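Local coordinates for protein uracil-DNA glycosylase (Epstein-Barr virus, PDB 6LYJ) that belongs to the uracil-DNA glycosylase superfamily, enzymes built round a central four-stranded parallel sheet flanked by helices, at residues Asn117-Leu126 against Phe230-Leu238. Sequence-based numbering, arbitrary orientation.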
# COMPACT_ATOMS: atom_id res chain seq x y z
N ASN A 117 -1.72 -9.67 5.22
CA ASN A 117 -2.77 -10.28 4.40
C ASN A 117 -2.22 -10.82 3.08
O ASN A 117 -2.72 -11.84 2.56
CB ASN A 117 -3.89 -9.28 4.15
CG ASN A 117 -4.77 -9.08 5.37
OD1 ASN A 117 -4.75 -9.90 6.29
ND2 ASN A 117 -5.55 -8.01 5.38
N ILE A 118 -1.19 -10.18 2.53
CA ILE A 118 -0.47 -10.76 1.40
C ILE A 118 0.09 -12.12 1.78
O ILE A 118 -0.06 -13.10 1.03
CB ILE A 118 0.65 -9.80 0.93
CG1 ILE A 118 0.04 -8.54 0.30
CG2 ILE A 118 1.58 -10.50 -0.07
CD1 ILE A 118 1.04 -7.40 0.13
N TYR A 119 0.76 -12.20 2.93
CA TYR A 119 1.26 -13.47 3.43
C TYR A 119 0.14 -14.49 3.58
O TYR A 119 0.33 -15.68 3.31
CB TYR A 119 1.96 -13.27 4.78
CG TYR A 119 3.28 -12.54 4.73
CD1 TYR A 119 3.93 -12.31 3.53
CD2 TYR A 119 3.89 -12.10 5.90
CE1 TYR A 119 5.13 -11.63 3.50
CE2 TYR A 119 5.10 -11.44 5.88
CZ TYR A 119 5.72 -11.21 4.68
OH TYR A 119 6.93 -10.56 4.66
N ALA A 120 -1.03 -14.04 4.05
CA ALA A 120 -2.16 -14.96 4.24
C ALA A 120 -2.61 -15.55 2.91
O ALA A 120 -2.93 -16.74 2.82
CB ALA A 120 -3.31 -14.24 4.93
N GLU A 121 -2.66 -14.73 1.86
CA GLU A 121 -3.04 -15.25 0.55
C GLU A 121 -1.97 -16.18 -0.01
O GLU A 121 -2.28 -17.20 -0.63
CB GLU A 121 -3.32 -14.09 -0.41
CG GLU A 121 -3.38 -14.49 -1.89
CD GLU A 121 -4.46 -15.52 -2.20
OE1 GLU A 121 -5.42 -15.67 -1.42
OE2 GLU A 121 -4.34 -16.17 -3.26
N LEU A 122 -0.69 -15.85 0.22
CA LEU A 122 0.38 -16.75 -0.20
C LEU A 122 0.25 -18.10 0.50
O LEU A 122 0.45 -19.16 -0.11
CB LEU A 122 1.74 -16.11 0.10
CG LEU A 122 2.27 -15.11 -0.92
CD1 LEU A 122 3.27 -14.20 -0.26
CD2 LEU A 122 2.89 -15.81 -2.12
N HIS A 123 -0.06 -18.08 1.80
CA HIS A 123 -0.17 -19.31 2.58
C HIS A 123 -1.38 -20.13 2.15
O HIS A 123 -1.32 -21.36 2.11
CB HIS A 123 -0.24 -18.96 4.06
CG HIS A 123 -0.26 -20.16 4.96
ND1 HIS A 123 -0.97 -20.19 6.15
CD2 HIS A 123 0.34 -21.37 4.86
CE1 HIS A 123 -0.80 -21.36 6.73
NE2 HIS A 123 -0.01 -22.10 5.97
N ARG A 124 -2.50 -19.46 1.84
CA ARG A 124 -3.66 -20.17 1.31
C ARG A 124 -3.35 -20.83 -0.03
O ARG A 124 -3.70 -21.99 -0.26
CB ARG A 124 -4.84 -19.21 1.16
CG ARG A 124 -6.12 -19.86 0.62
CD ARG A 124 -7.03 -18.84 -0.06
NE ARG A 124 -6.48 -18.35 -1.32
CZ ARG A 124 -6.50 -19.03 -2.46
NH1 ARG A 124 -7.04 -20.23 -2.52
NH2 ARG A 124 -5.97 -18.50 -3.56
N SER A 125 -2.68 -20.09 -0.93
CA SER A 125 -2.53 -20.54 -2.31
C SER A 125 -1.31 -21.44 -2.54
O SER A 125 -1.31 -22.21 -3.50
CB SER A 125 -2.45 -19.33 -3.24
OG SER A 125 -1.34 -18.51 -2.92
N LEU A 126 -0.30 -21.37 -1.69
CA LEU A 126 0.97 -22.07 -1.92
C LEU A 126 1.30 -22.93 -0.71
O LEU A 126 1.67 -22.39 0.35
CB LEU A 126 2.11 -21.08 -2.20
CG LEU A 126 1.97 -20.18 -3.42
CD1 LEU A 126 3.08 -19.13 -3.43
CD2 LEU A 126 1.99 -20.99 -4.70
N PHE A 230 -9.24 -9.84 -2.17
CA PHE A 230 -7.81 -10.14 -2.19
C PHE A 230 -7.55 -11.58 -1.75
O PHE A 230 -6.93 -12.36 -2.48
CB PHE A 230 -7.02 -9.17 -1.31
CG PHE A 230 -5.54 -9.38 -1.39
CD1 PHE A 230 -4.79 -8.76 -2.37
CD2 PHE A 230 -4.90 -10.25 -0.51
CE1 PHE A 230 -3.42 -8.97 -2.45
CE2 PHE A 230 -3.54 -10.46 -0.59
CZ PHE A 230 -2.80 -9.82 -1.56
N LEU A 231 -8.01 -11.94 -0.55
CA LEU A 231 -7.87 -13.31 -0.10
C LEU A 231 -8.66 -14.23 -1.02
O LEU A 231 -9.88 -14.09 -1.15
CB LEU A 231 -8.35 -13.45 1.35
CG LEU A 231 -8.16 -14.83 1.97
CD1 LEU A 231 -6.69 -15.13 2.19
CD2 LEU A 231 -8.94 -14.95 3.27
N GLY A 232 -7.96 -15.17 -1.66
CA GLY A 232 -8.58 -15.99 -2.68
C GLY A 232 -8.32 -15.54 -4.10
O GLY A 232 -8.79 -16.20 -5.03
N ASN A 233 -7.59 -14.44 -4.31
CA ASN A 233 -7.40 -13.96 -5.68
C ASN A 233 -6.46 -14.85 -6.48
O ASN A 233 -6.47 -14.77 -7.72
CB ASN A 233 -6.92 -12.50 -5.69
CG ASN A 233 -5.51 -12.32 -5.11
OD1 ASN A 233 -4.76 -13.27 -4.92
ND2 ASN A 233 -5.16 -11.07 -4.86
N ASN A 234 -5.65 -15.68 -5.82
CA ASN A 234 -4.80 -16.68 -6.47
C ASN A 234 -3.73 -16.04 -7.35
O ASN A 234 -3.18 -16.70 -8.24
CB ASN A 234 -5.65 -17.66 -7.30
CG ASN A 234 -5.09 -19.07 -7.29
OD1 ASN A 234 -4.54 -19.53 -6.29
ND2 ASN A 234 -5.24 -19.77 -8.41
N HIS A 235 -3.37 -14.78 -7.09
CA HIS A 235 -2.53 -14.03 -8.02
C HIS A 235 -1.11 -14.60 -8.11
O HIS A 235 -0.50 -14.55 -9.19
CB HIS A 235 -2.47 -12.56 -7.60
CG HIS A 235 -3.65 -11.75 -8.03
ND1 HIS A 235 -3.71 -10.38 -7.86
CD2 HIS A 235 -4.82 -12.11 -8.60
CE1 HIS A 235 -4.86 -9.94 -8.32
NE2 HIS A 235 -5.56 -10.96 -8.77
N PHE A 236 -0.57 -15.13 -7.02
CA PHE A 236 0.81 -15.62 -7.06
C PHE A 236 0.91 -16.95 -7.80
O PHE A 236 1.87 -17.18 -8.56
CB PHE A 236 1.35 -15.73 -5.64
CG PHE A 236 1.35 -14.42 -4.90
CD1 PHE A 236 2.38 -13.52 -5.07
CD2 PHE A 236 0.30 -14.08 -4.06
CE1 PHE A 236 2.38 -12.31 -4.40
CE2 PHE A 236 0.29 -12.87 -3.39
CZ PHE A 236 1.33 -11.98 -3.56
N VAL A 237 -0.13 -17.78 -7.68
CA VAL A 237 -0.20 -19.01 -8.47
C VAL A 237 -0.38 -18.67 -9.95
O VAL A 237 0.31 -19.23 -10.81
CB VAL A 237 -1.33 -19.91 -7.95
CG1 VAL A 237 -1.53 -21.12 -8.87
CG2 VAL A 237 -1.05 -20.36 -6.52
N LEU A 238 -1.34 -17.80 -10.26
CA LEU A 238 -1.57 -17.43 -11.65
C LEU A 238 -0.32 -16.82 -12.26
O LEU A 238 0.00 -17.07 -13.43
CB LEU A 238 -2.76 -16.47 -11.75
CG LEU A 238 -4.11 -17.05 -11.34
CD1 LEU A 238 -5.17 -15.95 -11.27
CD2 LEU A 238 -4.54 -18.16 -12.30
O HOH W 1 -1.93 -16.53 -4.84
O HOH W 2 -7.19 -21.61 -5.42
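A type II beta turn, F230 to N233, leads into the N-terminal end of helix 235-245, and E121 of helix 113-125 plugs its carboxylate into the backbone there. OE1 of E121 takes the N-H of G232 at 2.6 Å, nearly straight at 167° but from above the carboxylate plane; OE2 takes the N-H of N234 at 2.9 Å on a more bent path. CG of E121 stands anti to the backbone N (chi1 165°) and the chain then bends at chi2, which brings the acid across to the turn. R124, one helical turn further on, grips the same carboxylate side-on, NE to OE1 and NH2 to OE2, so each oxygen of this buried acid accepts from one backbone N-H and one guanidinium nitrogen; the negative charge is probably well stabilised. On OE1 these two donors come from opposite faces. G232 lies over one face of the guanidinium, with CA 3.4 Å from NE of R124, while NH2 also reaches OD1 of N234. Water 1 is a third donor to E121 OE2; it also donates to S125 OG and accepts from F236 N.

N233 starts an Asx turn: its OD1 accepts from H235 N at 3.0 Å. In this alpha/beta fold helix 113-125 meets the turn and the start of helix 235-245 beside the parallel sheet, and F236 reaches strand 186-190 at M188 and W190. Its ring receives CD2 of L122 over one face, a CH-pi contact 3.7 Å from the centroid, with CG2 of I118 approaching CZ obliquely. The other branch of I118, CG1, meets CZ of F230 at 3.6 Å; the F230 ring turns its edge to the carbonyl O of N117 and packs edge-to-face with W190. Just past helix 113-125, CD2 of L126 touches CG2 of V237 at 3.6 Å.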